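Side-chain contact in uncharacterized protein (Xanthomonas campestris pv. campestris, PDB 3HIU), which is of unknown function but belongs to the DUF892 family of ferritin-like helical-bundle proteins and binds a sodium ion in the crystal: residues Lys9-Ala14 with Glu61-Ser66. Residues are numbered along the deposited sequence; the frame is centred on the assembly and turned at random.
Sequences KWLQDA and ELLNGS
The side-chain amide of Gln12 is the flat group of this contact, and one of its N-H bonds points at Ser66 O, which lies almost in the plane of the amide and not over its face. Gln12 NE2 donates to Ser66 O over 2.8 Å, and the bond is nearly straight, 169° at the hydrogen. Seen from the acceptor the geometry is less regular, because the donor stands above the carbonyl plane, 48° out of it. Gln12 CG sits anti to its own carbonyl carbon (chi1 -73°) and the chain runs on extended, which carries the amide from helix 2-28 of the ferritin-like bundle across to the loop that follows helix 36-62; Gln12 CG itself comes within 3.4 Å of Ser66 O. Gln12 NE2 also lies 3.3 Å from Ser66 OG. Separately, nearer the end of helix 36-62, Leu11 CD1 and Leu63 CD1 touch at 3.9 Å, their side chains crossing at about a right angle. Leu63, the first residue to depart from helical geometry after helix 36-62, also packs on Leu7 and Val8 of helix 2-28, while Leu11 reaches Val56, Cys59 and Leu60. On another side of helix 2-28, Trp10 makes a cation-pi contact with Lys95 of the second subunit. Because the acceptor is a main-chain oxygen, the Gln12 bond ties the loop backbone itself to the helix and helps fix the amide's rotation, whereas the single Leu11-Leu63 touch adds undirected packing.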
ATOM      1  N   LYS B   9      10.398  -8.121  17.550  1.00 34.96           N
ATOM      2  CA  LYS B   9       9.423  -7.032  17.473  1.00 34.60           C
ATOM      3  C   LYS B   9       8.744  -6.910  16.091  1.00 32.01           C
ATOM      4  O   LYS B   9       7.512  -6.833  16.005  1.00 24.92           O
ATOM      5  CB  LYS B   9      10.102  -5.716  17.854  1.00 36.83           C
ATOM      6  CG  LYS B   9       9.159  -4.660  18.383  1.00 41.72           C
ATOM      7  CD  LYS B   9       8.602  -3.813  17.261  1.00 48.76           C
ATOM      8  CE  LYS B   9       7.463  -2.928  17.744  1.00 49.63           C
ATOM      9  NZ  LYS B   9       6.701  -2.399  16.577  1.00 49.25           N
ATOM     10  N   TRP B  10       9.548  -6.889  15.020  1.00 31.46           N
ATOM     11  CA  TRP B  10       9.034  -6.788  13.648  1.00 17.98           C
ATOM     12  C   TRP B  10       8.463  -8.104  13.153  1.00 17.89           C
ATOM     13  O   TRP B  10       7.527  -8.117  12.353  1.00 26.18           O
ATOM     14  CB  TRP B  10      10.108  -6.260  12.693  1.00 18.56           C
ATOM     15  CG  TRP B  10      10.438  -4.844  12.988  1.00 20.27           C
ATOM     16  CD1 TRP B  10       9.713  -4.005  13.751  1.00 27.69           C
ATOM     17  CD2 TRP B  10      11.563  -4.091  12.514  1.00 25.10           C
ATOM     18  NE1 TRP B  10      10.310  -2.770  13.801  1.00 34.68           N
ATOM     19  CE2 TRP B  10      11.447  -2.796  13.041  1.00 32.16           C
ATOM     20  CE3 TRP B  10      12.652  -4.385  11.695  1.00 31.55           C
ATOM     21  CZ2 TRP B  10      12.381  -1.795  12.785  1.00 30.81           C
ATOM     22  CZ3 TRP B  10      13.579  -3.384  11.437  1.00 30.50           C
ATOM     23  CH2 TRP B  10      13.436  -2.110  11.980  1.00 28.12           C
ATOM     24  N   LEU B  11       9.002  -9.214  13.635  1.00 20.52           N
ATOM     25  CA  LEU B  11       8.400 -10.511  13.346  1.00 25.77           C
ATOM     26  C   LEU B  11       6.950 -10.595  13.864  1.00 30.23           C
ATOM     27  O   LEU B  11       6.069 -11.121  13.181  1.00 28.79           O
ATOM     28  CB  LEU B  11       9.250 -11.646  13.924  1.00 22.94           C
ATOM     29  CG  LEU B  11      10.416 -12.147  13.070  1.00 22.08           C
ATOM     30  CD1 LEU B  11      11.084 -13.337  13.754  1.00 22.94           C
ATOM     31  CD2 LEU B  11       9.959 -12.515  11.653  1.00 22.01           C
ATOM     32  N   GLN B  12       6.711 -10.074  15.068  1.00 29.20           N
ATOM     33  CA  GLN B  12       5.369 -10.055  15.646  1.00 29.41           C
ATOM     34  C   GLN B  12       4.381  -9.170  14.880  1.00 32.06           C
ATOM     35  O   GLN B  12       3.222  -9.540  14.720  1.00 35.61           O
ATOM     36  CB  GLN B  12       5.422  -9.645  17.120  1.00 33.47           C
ATOM     37  CG  GLN B  12       5.989 -10.726  18.035  1.00 30.42           C
ATOM     38  CD  GLN B  12       6.222 -10.230  19.439  1.00 35.56           C
ATOM     39  OE1 GLN B  12       6.574  -9.071  19.648  1.00 38.01           O
ATOM     40  NE2 GLN B  12       6.025 -11.104  20.412  1.00 34.16           N
ATOM     41  N   ASP B  13       4.839  -8.004  14.420  1.00 31.68           N
ATOM     42  CA  ASP B  13       4.012  -7.113  13.601  1.00 28.06           C
ATOM     43  C   ASP B  13       3.519  -7.880  12.381  1.00 29.63           C
ATOM     44  O   ASP B  13       2.324  -7.930  12.101  1.00 32.70           O
ATOM     45  CB  ASP B  13       4.806  -5.877  13.140  1.00 23.87           C
ATOM     46  CG  ASP B  13       5.074  -4.884  14.265  1.00 30.59           C
ATOM     47  OD1 ASP B  13       4.356  -4.907  15.282  1.00 35.42           O
ATOM     48  OD2 ASP B  13       6.006  -4.066  14.131  1.00 34.59           O
ATOM     49  N   ALA B  14       4.460  -8.488  11.666  1.00 33.11           N
ATOM     50  CA  ALA B  14       4.167  -9.227  10.439  1.00 33.09           C
ATOM     51  C   ALA B  14       3.219 -10.395  10.674  1.00 36.49           C
ATOM     52  O   ALA B  14       2.302 -10.620   9.888  1.00 40.81           O
ATOM     53  CB  ALA B  14       5.459  -9.727   9.794  1.00 30.52           C
ATOM     54  N   GLU B  61       9.050 -18.605  17.528  1.00 32.01           N
ATOM     55  CA  GLU B  61       9.329 -19.701  18.445  1.00 35.65           C
ATOM     56  C   GLU B  61      10.836 -19.924  18.589  1.00 38.99           C
ATOM     57  O   GLU B  61      11.330 -20.181  19.683  1.00 45.82           O
ATOM     58  CB  GLU B  61       8.603 -20.972  17.992  1.00 36.49           C
ATOM     59  CG  GLU B  61       7.094 -20.868  18.177  1.00 40.52           C
ATOM     60  CD  GLU B  61       6.308 -21.950  17.460  1.00 42.36           C
ATOM     61  OE1 GLU B  61       6.791 -22.472  16.435  1.00 49.47           O
ATOM     62  OE2 GLU B  61       5.193 -22.267  17.918  1.00 38.65           O
ATOM     63  N   LEU B  62      11.563 -19.800  17.485  1.00 39.69           N
ATOM     64  CA  LEU B  62      13.018 -19.906  17.508  1.00 43.69           C
ATOM     65  C   LEU B  62      13.718 -18.886  18.427  1.00 46.29           C
ATOM     66  O   LEU B  62      14.623 -19.249  19.183  1.00 50.67           O
ATOM     67  CB  LEU B  62      13.591 -19.789  16.091  1.00 43.66           C
ATOM     68  CG  LEU B  62      15.087 -19.445  16.021  1.00 45.34           C
ATOM     69  CD1 LEU B  62      15.933 -20.614  16.549  1.00 51.51           C
ATOM     70  CD2 LEU B  62      15.531 -19.029  14.616  1.00 38.69           C
ATOM     71  N   LEU B  63      13.319 -17.618  18.348  1.00 39.39           N
ATOM     72  CA  LEU B  63      14.031 -16.544  19.047  1.00 40.62           C
ATOM     73  C   LEU B  63      13.406 -16.225  20.407  1.00 46.34           C
ATOM     74  O   LEU B  63      13.749 -15.221  21.038  1.00 48.53           O
ATOM     75  CB  LEU B  63      14.072 -15.278  18.180  1.00 39.47           C
ATOM     76  CG  LEU B  63      14.811 -15.361  16.840  1.00 37.73           C
ATOM     77  CD1 LEU B  63      14.227 -14.386  15.833  1.00 34.75           C
ATOM     78  CD2 LEU B  63      16.291 -15.113  17.033  1.00 39.79           C
ATOM     79  N   ASN B  64      12.477 -17.072  20.843  1.00 46.03           N
ATOM     80  CA  ASN B  64      11.842 -16.917  22.154  1.00 48.92           C
ATOM     81  C   ASN B  64      10.794 -15.795  22.214  1.00 56.08           C
ATOM     82  O   ASN B  64      10.157 -15.587  23.248  1.00 62.47           O
ATOM     83  CB  ASN B  64      12.892 -16.730  23.261  1.00 42.98           C
ATOM     84  CG  ASN B  64      13.867 -17.900  23.362  1.00 47.14           C
ATOM     85  OD1 ASN B  64      13.496 -19.064  23.183  1.00 45.90           O
ATOM     86  ND2 ASN B  64      15.123 -17.589  23.667  1.00 55.23           N
ATOM     87  N   GLY B  65      10.617 -15.075  21.112  1.00 51.72           N
ATOM     88  CA  GLY B  65       9.578 -14.068  21.039  1.00 50.07           C
ATOM     89  C   GLY B  65       8.211 -14.722  20.968  1.00 53.10           C
ATOM     90  O   GLY B  65       8.021 -15.730  20.286  1.00 51.78           O
ATOM     91  N   SER B  66       7.249 -14.150  21.678  1.00 56.02           N
ATOM     92  CA  SER B  66       5.915 -14.734  21.733  1.00 59.74           C
ATOM     93  C   SER B  66       5.106 -14.483  20.460  1.00 59.38           C
ATOM     94  O   SER B  66       5.498 -13.696  19.593  1.00 59.91           O
ATOM     95  CB  SER B  66       5.152 -14.263  22.982  1.00 61.22           C
ATOM     96  OG  SER B  66       5.159 -12.851  23.113  1.00 61.19           O
TER